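Local coordinates for muconate cycloisomerase (Azorhizobium caulinodans, PDB 3MY9), which belongs to the enolase superfamily, in which an alpha/beta capping domain packs against a magnesium-binding, modified TIM-barrel domain, at residues W51-P56 / G305-A310; K166-V171 / D197-L202; P244-E249 / A266-V271. All coordinates share one frame; numbering follows the deposited sequence.

Interaction 1 (W51-P56 / G305-A310)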
loop_
_atom_site.group_PDB
_atom_site.type_symbol
_atom_site.label_atom_id
_atom_site.label_comp_id
_atom_site.label_asym_id
_atom_site.label_seq_id
_atom_site.Cartn_x
_atom_site.Cartn_y
_atom_site.Cartn_z
ATOM N N TRP A 51 -43.984 -21.283 -10.985
ATOM C CA TRP A 51 -43.417 -20.861 -12.258
ATOM C C TRP A 51 -42.102 -20.113 -12.082
ATOM O O TRP A 51 -41.894 -19.402 -11.100
ATOM C CB TRP A 51 -44.423 -19.996 -13.028
ATOM C CG TRP A 51 -45.593 -20.806 -13.585
ATOM C CD1 TRP A 51 -46.734 -21.155 -12.934
ATOM C CD2 TRP A 51 -45.710 -21.343 -14.909
ATOM N NE1 TRP A 51 -47.559 -21.876 -13.770
ATOM C CE2 TRP A 51 -46.950 -21.998 -14.988
ATOM C CE3 TRP A 51 -44.887 -21.314 -16.044
ATOM C CZ2 TRP A 51 -47.377 -22.647 -16.143
ATOM C CZ3 TRP A 51 -45.316 -21.938 -17.193
ATOM C CH2 TRP A 51 -46.549 -22.606 -17.233
ATOM N N GLY A 52 -41.214 -20.313 -13.048
ATOM C CA GLY A 52 -39.991 -19.549 -13.173
ATOM C C GLY A 52 -39.775 -19.161 -14.617
ATOM O O GLY A 52 -40.356 -19.751 -15.527
ATOM N N GLU A 53 -38.934 -18.163 -14.822
ATOM C CA GLU A 53 -38.633 -17.659 -16.153
ATOM C C GLU A 53 -37.148 -17.363 -16.214
ATOM O O GLU A 53 -36.609 -16.762 -15.294
ATOM C CB GLU A 53 -39.442 -16.390 -16.442
ATOM C CG GLU A 53 -38.978 -15.590 -17.647
ATOM C CD GLU A 53 -40.086 -14.743 -18.252
ATOM O OE1 GLU A 53 -41.010 -14.340 -17.509
ATOM O OE2 GLU A 53 -40.031 -14.484 -19.478
ATOM N N ALA A 54 -36.508 -17.812 -17.287
ATOM C CA ALA A 54 -35.117 -17.504 -17.565
ATOM C C ALA A 54 -35.062 -16.351 -18.558
ATOM O O ALA A 54 -35.416 -16.507 -19.727
ATOM C CB ALA A 54 -34.395 -18.737 -18.126
ATOM N N ALA A 55 -34.641 -15.187 -18.076
ATOM C CA ALA A 55 -34.494 -14.010 -18.915
ATOM C C ALA A 55 -33.008 -13.772 -19.141
ATOM O O ALA A 55 -32.282 -13.511 -18.186
ATOM C CB ALA A 55 -35.112 -12.806 -18.240
ATOM N N PRO A 56 -32.539 -13.909 -20.391
ATOM C CA PRO A 56 -31.186 -13.445 -20.713
ATOM C C PRO A 56 -30.945 -11.945 -20.495
ATOM O O PRO A 56 -31.879 -11.180 -20.217
ATOM C CB PRO A 56 -31.037 -13.813 -22.188
ATOM C CG PRO A 56 -31.846 -15.082 -22.315
ATOM C CD PRO A 56 -33.022 -14.906 -21.368
ATOM N N GLY A 305 -43.683 -11.345 -17.063
ATOM C CA GLY A 305 -44.374 -11.207 -15.791
ATOM C C GLY A 305 -43.815 -12.056 -14.673
ATOM O O GLY A 305 -43.856 -11.649 -13.517
ATOM N N ILE A 306 -43.293 -13.229 -15.024
ATOM C CA ILE A 306 -42.813 -14.189 -14.041
ATOM C C ILE A 306 -41.486 -13.733 -13.462
ATOM O O ILE A 306 -41.301 -13.741 -12.247
ATOM C CB ILE A 306 -42.678 -15.606 -14.642
ATOM C CG1 ILE A 306 -44.016 -16.079 -15.195
ATOM C CG2 ILE A 306 -42.190 -16.586 -13.576
ATOM C CD1 ILE A 306 -43.940 -17.384 -15.953
ATOM N N ALA A 307 -40.563 -13.329 -14.328
ATOM C CA ALA A 307 -39.271 -12.806 -13.889
ATOM C C ALA A 307 -39.412 -11.460 -13.167
ATOM O O ALA A 307 -38.641 -11.141 -12.242
ATOM C CB ALA A 307 -38.336 -12.651 -15.090
ATOM N N LEU A 308 -40.366 -10.659 -13.619
ATOM C CA LEU A 308 -40.638 -9.375 -12.996
ATOM C C LEU A 308 -41.218 -9.560 -11.604
ATOM O O LEU A 308 -40.889 -8.818 -10.703
ATOM C CB LEU A 308 -41.617 -8.580 -13.845
ATOM C CG LEU A 308 -42.034 -7.214 -13.306
ATOM C CD1 LEU A 308 -40.822 -6.348 -13.044
ATOM C CD2 LEU A 308 -42.962 -6.576 -14.323
ATOM N N ALA A 309 -42.087 -10.541 -11.427
ATOM C CA ALA A 309 -42.664 -10.829 -10.101
ATOM C C ALA A 309 -41.529 -11.195 -9.140
ATOM O O ALA A 309 -41.456 -10.708 -8.019
ATOM C CB ALA A 309 -43.701 -11.973 -10.191
ATOM N N ALA A 310 -40.630 -12.046 -9.610
ATOM C CA ALA A 310 -39.479 -12.469 -8.809
ATOM C C ALA A 310 -38.626 -11.262 -8.396
ATOM O O ALA A 310 -38.258 -11.116 -7.230
ATOM C CB ALA A 310 -38.639 -13.505 -9.575
#
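I306 and A307, in the first turn of helix 305-316, press against strand 51-54, where the isoleucine meets W51, G52 and E53 in succession. Its CG2, anti to the backbone N, rests on the glycine backbone, with I306 CG2 3.7 Å from G52 C. CD1, at the tip of the other branch, reaches the root of the tryptophan, 4.0 Å from W51 CB. It also approaches the indole obliquely near CE3, while the rest of that ring system leads away from the helix.

E53 projects from the strand toward the helix. With CG anti to the backbone N (chi1 166°) and the chain extended beyond it, the methylene E53 CG packs 3.9 Å from A307 CB and the carboxylate lies beside the helix start. E53 OE1 is 3.6 Å from I306 CB and accepts a weak but fairly straight hydrogen bond from A307 N, at 3.4 Å and an N-H...O angle of 159°. A307 N belongs to the opening turn, ahead of the helical bond from A309 N to G305 O, and the positive end of the helix dipole may help stabilise the carboxylate. The stronger hold on E53 comes through OE2, which forms a salt bridge with R37 and a hydrogen bond with W302.

Strand and helix axes cross nearly at right angles (-101°). The contact joins the antiparallel sheet of the N-terminal domain, where strand 35-44 pairs alongside through G52 with L40 and A54 with V38, to a helix of the barrel domain; M110 of helix 102-120 and I362 also pack on I306.

Interaction 2 (K166-V171 / D197-L202)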
loop_
_atom_site.group_PDB
_atom_site.type_symbol
_atom_site.label_atom_id
_atom_site.label_comp_id
_atom_site.label_asym_id
_atom_site.label_seq_id
_atom_site.Cartn_x
_atom_site.Cartn_y
_atom_site.Cartn_z
ATOM N N LYS A 166 -33.973 8.789 -15.611
ATOM C CA LYS A 166 -32.605 8.496 -16.024
ATOM C C LYS A 166 -32.305 8.981 -17.441
ATOM O O LYS A 166 -32.915 8.520 -18.380
ATOM C CB LYS A 166 -32.319 7.012 -15.929
ATOM C CG LYS A 166 -30.823 6.731 -16.021
ATOM C CD LYS A 166 -30.602 5.286 -16.474
ATOM C CE LYS A 166 -30.194 4.402 -15.380
ATOM N NZ LYS A 166 -30.117 3.029 -16.009
ATOM N N MET A 167 -31.346 9.900 -17.593
ATOM C CA MET A 167 -31.034 10.475 -18.903
ATOM C C MET A 167 -29.901 9.637 -19.491
ATOM O O MET A 167 -28.877 9.440 -18.850
ATOM C CB MET A 167 -30.622 11.969 -18.787
ATOM C CG MET A 167 -30.578 12.797 -20.135
ATOM S SD MET A 167 -29.681 14.387 -19.927
ATOM C CE MET A 167 -29.359 14.770 -21.647
ATOM N N LYS A 168 -30.109 9.142 -20.707
ATOM C CA LYS A 168 -29.048 8.576 -21.487
ATOM C C LYS A 168 -28.117 9.707 -21.953
ATOM O O LYS A 168 -28.549 10.711 -22.521
ATOM C CB LYS A 168 -29.645 7.834 -22.668
ATOM C CG LYS A 168 -28.739 6.877 -23.372
ATOM C CD LYS A 168 -29.582 6.053 -24.383
ATOM C CE LYS A 168 -28.797 5.625 -25.617
ATOM N NZ LYS A 168 -29.619 5.703 -26.895
ATOM N N THR A 169 -26.828 9.566 -21.677
ATOM C CA THR A 169 -25.889 10.633 -21.980
ATOM C C THR A 169 -24.756 10.051 -22.804
ATOM O O THR A 169 -24.596 8.834 -22.871
ATOM C CB THR A 169 -25.300 11.229 -20.675
ATOM O OG1 THR A 169 -24.907 10.168 -19.827
ATOM C CG2 THR A 169 -26.291 12.103 -19.930
ATOM N N GLY A 170 -23.941 10.930 -23.383
ATOM C CA GLY A 170 -22.859 10.535 -24.242
ATOM C C GLY A 170 -23.363 10.095 -25.601
ATOM O O GLY A 170 -22.679 9.330 -26.270
ATOM N N VAL A 171 -24.548 10.583 -25.998
ATOM C CA VAL A 171 -25.170 10.237 -27.281
ATOM C C VAL A 171 -25.282 11.444 -28.213
ATOM O O VAL A 171 -25.094 11.319 -29.420
ATOM C CB VAL A 171 -26.581 9.620 -27.097
ATOM C CG1 VAL A 171 -27.337 9.511 -28.482
ATOM C CG2 VAL A 171 -26.482 8.249 -26.421
ATOM N N ASP A 197 -26.862 8.053 -17.444
ATOM C CA ASP A 197 -26.289 6.781 -17.834
ATOM C C ASP A 197 -25.492 6.935 -19.116
ATOM O O ASP A 197 -26.061 7.250 -20.133
ATOM C CB ASP A 197 -27.427 5.791 -18.058
ATOM C CG ASP A 197 -26.954 4.358 -18.216
ATOM O OD1 ASP A 197 -27.834 3.478 -18.144
ATOM O OD2 ASP A 197 -25.725 4.107 -18.345
ATOM N N PHE A 198 -24.181 6.700 -19.074
ATOM C CA PHE A 198 -23.370 6.799 -20.304
ATOM C C PHE A 198 -23.305 5.485 -21.110
ATOM O O PHE A 198 -22.696 5.428 -22.148
ATOM C CB PHE A 198 -21.954 7.271 -19.969
ATOM C CG PHE A 198 -21.862 8.736 -19.655
ATOM C CD1 PHE A 198 -21.632 9.646 -20.661
ATOM C CD2 PHE A 198 -22.008 9.196 -18.349
ATOM C CE1 PHE A 198 -21.537 11.010 -20.380
ATOM C CE2 PHE A 198 -21.930 10.556 -18.063
ATOM C CZ PHE A 198 -21.699 11.463 -19.086
ATOM N N ASN A 199 -23.937 4.442 -20.602
ATOM C CA ASN A 199 -23.926 3.097 -21.221
ATOM C C ASN A 199 -22.517 2.645 -21.652
ATOM O O ASN A 199 -22.295 2.218 -22.777
ATOM C CB ASN A 199 -24.979 3.045 -22.331
ATOM C CG ASN A 199 -26.423 2.978 -21.752
ATOM O OD1 ASN A 199 -26.822 1.959 -21.157
ATOM N ND2 ASN A 199 -27.192 4.070 -21.913
ATOM N N GLN A 200 -21.559 2.801 -20.738
ATOM C CA GLN A 200 -20.154 2.415 -20.975
ATOM C C GLN A 200 -19.484 3.099 -22.181
ATOM O O GLN A 200 -18.418 2.651 -22.618
ATOM C CB GLN A 200 -20.042 0.895 -21.186
ATOM C CG GLN A 200 -20.763 0.038 -20.149
ATOM C CD GLN A 200 -20.616 -1.464 -20.460
ATOM O OE1 GLN A 200 -19.568 -2.068 -20.218
ATOM N NE2 GLN A 200 -21.675 -2.055 -21.005
ATOM N N ALA A 201 -20.067 4.172 -22.707
ATOM C CA ALA A 201 -19.596 4.745 -23.967
ATOM C C ALA A 201 -18.334 5.622 -23.826
ATOM O O ALA A 201 -17.701 5.927 -24.812
ATOM C CB ALA A 201 -20.724 5.547 -24.654
ATOM N N LEU A 202 -17.994 6.063 -22.624
ATOM C CA LEU A 202 -16.803 6.920 -22.450
ATOM C C LEU A 202 -15.563 6.037 -22.385
ATOM O O LEU A 202 -15.656 4.853 -22.058
ATOM C CB LEU A 202 -16.904 7.747 -21.178
ATOM C CG LEU A 202 -18.061 8.753 -21.165
ATOM C CD1 LEU A 202 -17.911 9.712 -19.983
ATOM C CD2 LEU A 202 -18.135 9.553 -22.530
#
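K168 and D197 form a parallel beta bridge at the C-terminal ends of adjacent strands 164-168 and 193-197 of the barrel, the end at which enolase-superfamily proteins bind their metal. The D197 backbone is held at both its N and its O: D197 N donates to M167 O at 2.8 Å, and D197 O accepts from T169 N at 2.9 Å. T169 OG1 adds a weak bond to the same oxygen. Its chi1 of 47° places the hydroxyl between backbone N and carbonyl carbon, which also sets OG1 over the centre of the F198 ring, 3.2 Å above its plane. T169 CB makes a CH-pi contact with that ring, 3.9 Å from the centroid, while L202 CD1 lies on the opposite face, nearer the rim.

Beyond the bridge, D197 OD2 accepts from N199 N at 2.9 Å in an Asx turn that overlaps the type I' turn F198-A201. The other oxygen, D197 OD1, forms a salt bridge with K166 NZ at 3.2 Å, met from above the carboxylate plane.

K166 NZ also bridges to E326 and to E223, a magnesium ligand. Because OD1 of D197 lies near a carboxylate oxygen of E223, the shared lysine probably eases repulsion between them. A magnesium-bound water close to D197 OD1 is consistent with a second-shell place for this aspartate.

Interaction 3 (P244-E249 / A266-V271). With MG (magnesium ion), chain C.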
loop_
_atom_site.group_PDB
_atom_site.type_symbol
_atom_site.label_atom_id
_atom_site.label_comp_id
_atom_site.label_asym_id
_atom_site.label_seq_id
_atom_site.Cartn_x
_atom_site.Cartn_y
_atom_site.Cartn_z
ATOM N N PRO A 244 -22.178 10.297 -6.866
ATOM C CA PRO A 244 -21.959 8.849 -6.792
ATOM C C PRO A 244 -21.788 8.201 -8.185
ATOM O O PRO A 244 -22.503 8.535 -9.125
ATOM C CB PRO A 244 -23.233 8.353 -6.115
ATOM C CG PRO A 244 -23.595 9.496 -5.174
ATOM C CD PRO A 244 -23.348 10.718 -6.066
ATOM N N ILE A 245 -20.823 7.309 -8.298
ATOM C CA ILE A 245 -20.646 6.511 -9.466
ATOM C C ILE A 245 -21.266 5.153 -9.195
ATOM O O ILE A 245 -20.927 4.517 -8.213
ATOM C CB ILE A 245 -19.174 6.333 -9.777
ATOM C CG1 ILE A 245 -18.496 7.690 -10.067
ATOM C CG2 ILE A 245 -18.999 5.377 -10.971
ATOM C CD1 ILE A 245 -18.950 8.316 -11.382
ATOM N N LEU A 246 -22.117 4.671 -10.103
ATOM C CA LEU A 246 -22.773 3.375 -9.901
ATOM C C LEU A 246 -22.174 2.349 -10.837
ATOM O O LEU A 246 -22.034 2.593 -12.039
ATOM C CB LEU A 246 -24.285 3.520 -10.083
ATOM C CG LEU A 246 -25.429 2.492 -10.352
ATOM C CD1 LEU A 246 -25.060 1.279 -11.223
ATOM C CD2 LEU A 246 -26.209 2.087 -9.108
ATOM N N ALA A 247 -21.817 1.203 -10.283
ATOM C CA ALA A 247 -21.277 0.111 -11.075
ATOM C C ALA A 247 -22.428 -0.732 -11.586
ATOM O O ALA A 247 -23.338 -1.079 -10.820
ATOM C CB ALA A 247 -20.342 -0.731 -10.258
ATOM N N ASP A 248 -22.402 -1.035 -12.889
ATOM C CA ASP A 248 -23.334 -1.986 -13.457
ATOM C C ASP A 248 -22.534 -3.177 -13.963
ATOM O O ASP A 248 -22.364 -4.162 -13.226
ATOM C CB ASP A 248 -24.213 -1.335 -14.540
ATOM C CG ASP A 248 -25.271 -2.298 -15.112
ATOM O OD1 ASP A 248 -25.374 -3.459 -14.635
ATOM O OD2 ASP A 248 -25.978 -1.887 -16.065
ATOM N N GLU A 249 -21.974 -3.085 -15.168
ATOM C CA GLU A 249 -21.187 -4.185 -15.703
ATOM C C GLU A 249 -19.905 -4.491 -14.892
ATOM O O GLU A 249 -19.404 -5.615 -14.945
ATOM C CB GLU A 249 -20.867 -3.965 -17.186
ATOM C CG GLU A 249 -22.069 -4.213 -18.122
ATOM C CD GLU A 249 -23.049 -3.018 -18.201
ATOM O OE1 GLU A 249 -22.743 -1.902 -17.697
ATOM O OE2 GLU A 249 -24.130 -3.197 -18.804
ATOM N N ALA A 266 -16.691 2.166 -6.873
ATOM C CA ALA A 266 -18.078 2.642 -7.093
ATOM C C ALA A 266 -18.729 3.014 -5.762
ATOM O O ALA A 266 -18.309 2.546 -4.756
ATOM C CB ALA A 266 -18.939 1.589 -7.810
ATOM N N ASP A 267 -19.769 3.840 -5.807
ATOM C CA ASP A 267 -20.492 4.272 -4.630
ATOM C C ASP A 267 -21.835 3.546 -4.472
ATOM O O ASP A 267 -22.503 3.726 -3.451
ATOM C CB ASP A 267 -20.746 5.784 -4.711
ATOM C CG ASP A 267 -19.476 6.571 -4.938
ATOM O OD1 ASP A 267 -18.626 6.573 -4.039
ATOM O OD2 ASP A 267 -19.295 7.131 -6.040
ATOM N N ALA A 268 -22.233 2.772 -5.484
ATOM C CA ALA A 268 -23.559 2.094 -5.544
ATOM C C ALA A 268 -23.441 1.034 -6.630
ATOM O O ALA A 268 -22.548 1.121 -7.475
ATOM C CB ALA A 268 -24.700 3.083 -5.895
ATOM N N ILE A 269 -24.282 0.005 -6.563
ATOM C CA ILE A 269 -24.238 -1.074 -7.545
ATOM C C ILE A 269 -25.646 -1.380 -8.049
ATOM O O ILE A 269 -26.622 -1.205 -7.327
ATOM C CB ILE A 269 -23.615 -2.346 -6.970
ATOM C CG1 ILE A 269 -24.505 -2.945 -5.867
ATOM C CG2 ILE A 269 -22.176 -2.099 -6.454
ATOM C CD1 ILE A 269 -24.038 -4.247 -5.384
ATOM N N SER A 270 -25.771 -1.822 -9.290
ATOM C CA SER A 270 -27.057 -2.353 -9.754
ATOM C C SER A 270 -27.023 -3.855 -9.570
ATOM O O SER A 270 -26.060 -4.492 -9.947
ATOM C CB SER A 270 -27.298 -2.022 -11.214
ATOM O OG SER A 270 -26.181 -2.474 -11.958
ATOM N N VAL A 271 -28.077 -4.401 -8.982
ATOM C CA VAL A 271 -28.177 -5.820 -8.689
ATOM C C VAL A 271 -28.974 -6.490 -9.809
ATOM O O VAL A 271 -30.107 -6.103 -10.100
ATOM C CB VAL A 271 -28.899 -6.090 -7.338
ATOM C CG1 VAL A 271 -28.382 -5.189 -6.252
ATOM C CG2 VAL A 271 -30.371 -5.865 -7.481
HETATM MG MG MG C . -26.432 -0.326 -17.253
HETATM O O HOH W 1 -26.143 -1.644 -18.792
HETATM O O HOH W 2 -24.383 0.153 -17.652
HETATM O O HOH W 3 -26.822 1.098 -18.679
HETATM O O HOH W 4 -28.602 -0.962 -17.409
#
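L246 lays its forked end across strand 268-270, with CD2 3.7 Å from A268 CB and CD1 against the backbone N and the hydroxyl of S270. This follows from CG standing anti to the backbone N (chi1 162°). On the other face of the sheet, A247 CB packs 3.7 Å from A266 CB.

Parallel backbone bonding ties the strands where A247 N donates to A268 O and A247 O accepts from S270 N at 3.0 Å. Near the start of the pair a side chain replaces a strand partner: D267 OD2 accepts a hydrogen bond from I245 N at 2.7 Å through its anti lone pair, and D267 N returns a bond to I245 O at 2.8 Å. I245 is thus gripped at both its backbone N and O by one aspartate.

Past the strand end, D248 OD2 binds magnesium at 2.0 Å; four waters and E223 complete six ligands. D248 OD1 forms a salt bridge with K272 and lies 3.0 Å from S270 OG. E249 stays in the second shell, with both carboxylate oxygens accepting from metal-bound waters.

Helix 254-263 links the two strands in a beta-alpha-beta unit of the barrel. Strand 222-223 pairs on one flank and strand 296-297 on the other; M234 of helix 231-240 packs on I245, L285 of helix 279-292 packs on I269, and F205 of a second subunit touches P244 and A268.

How the interactions relate
All three contacts are largely buried, though interaction 2 has exposed residues at its margin. Interaction 1 stands apart, its centre 27 Å from that of interaction 2 and 23 Å from that of interaction 3: it joins the two domains, mainly through apolar packing around one glutamate. Interactions 2 and 3 lie in the same barrel sheet, tie parallel neighbouring strands by backbone bonds, and touch each other where Q200 NE2 comes 3.3 Å from E249 CD. They approach the magnesium ion bound by D248 and E223 from two sides of strand 222-223, which carries the glutamate. Interaction 3 supplies a direct metal ligand, whereas interaction 2 contributes the lysine-aspartate pair beside it.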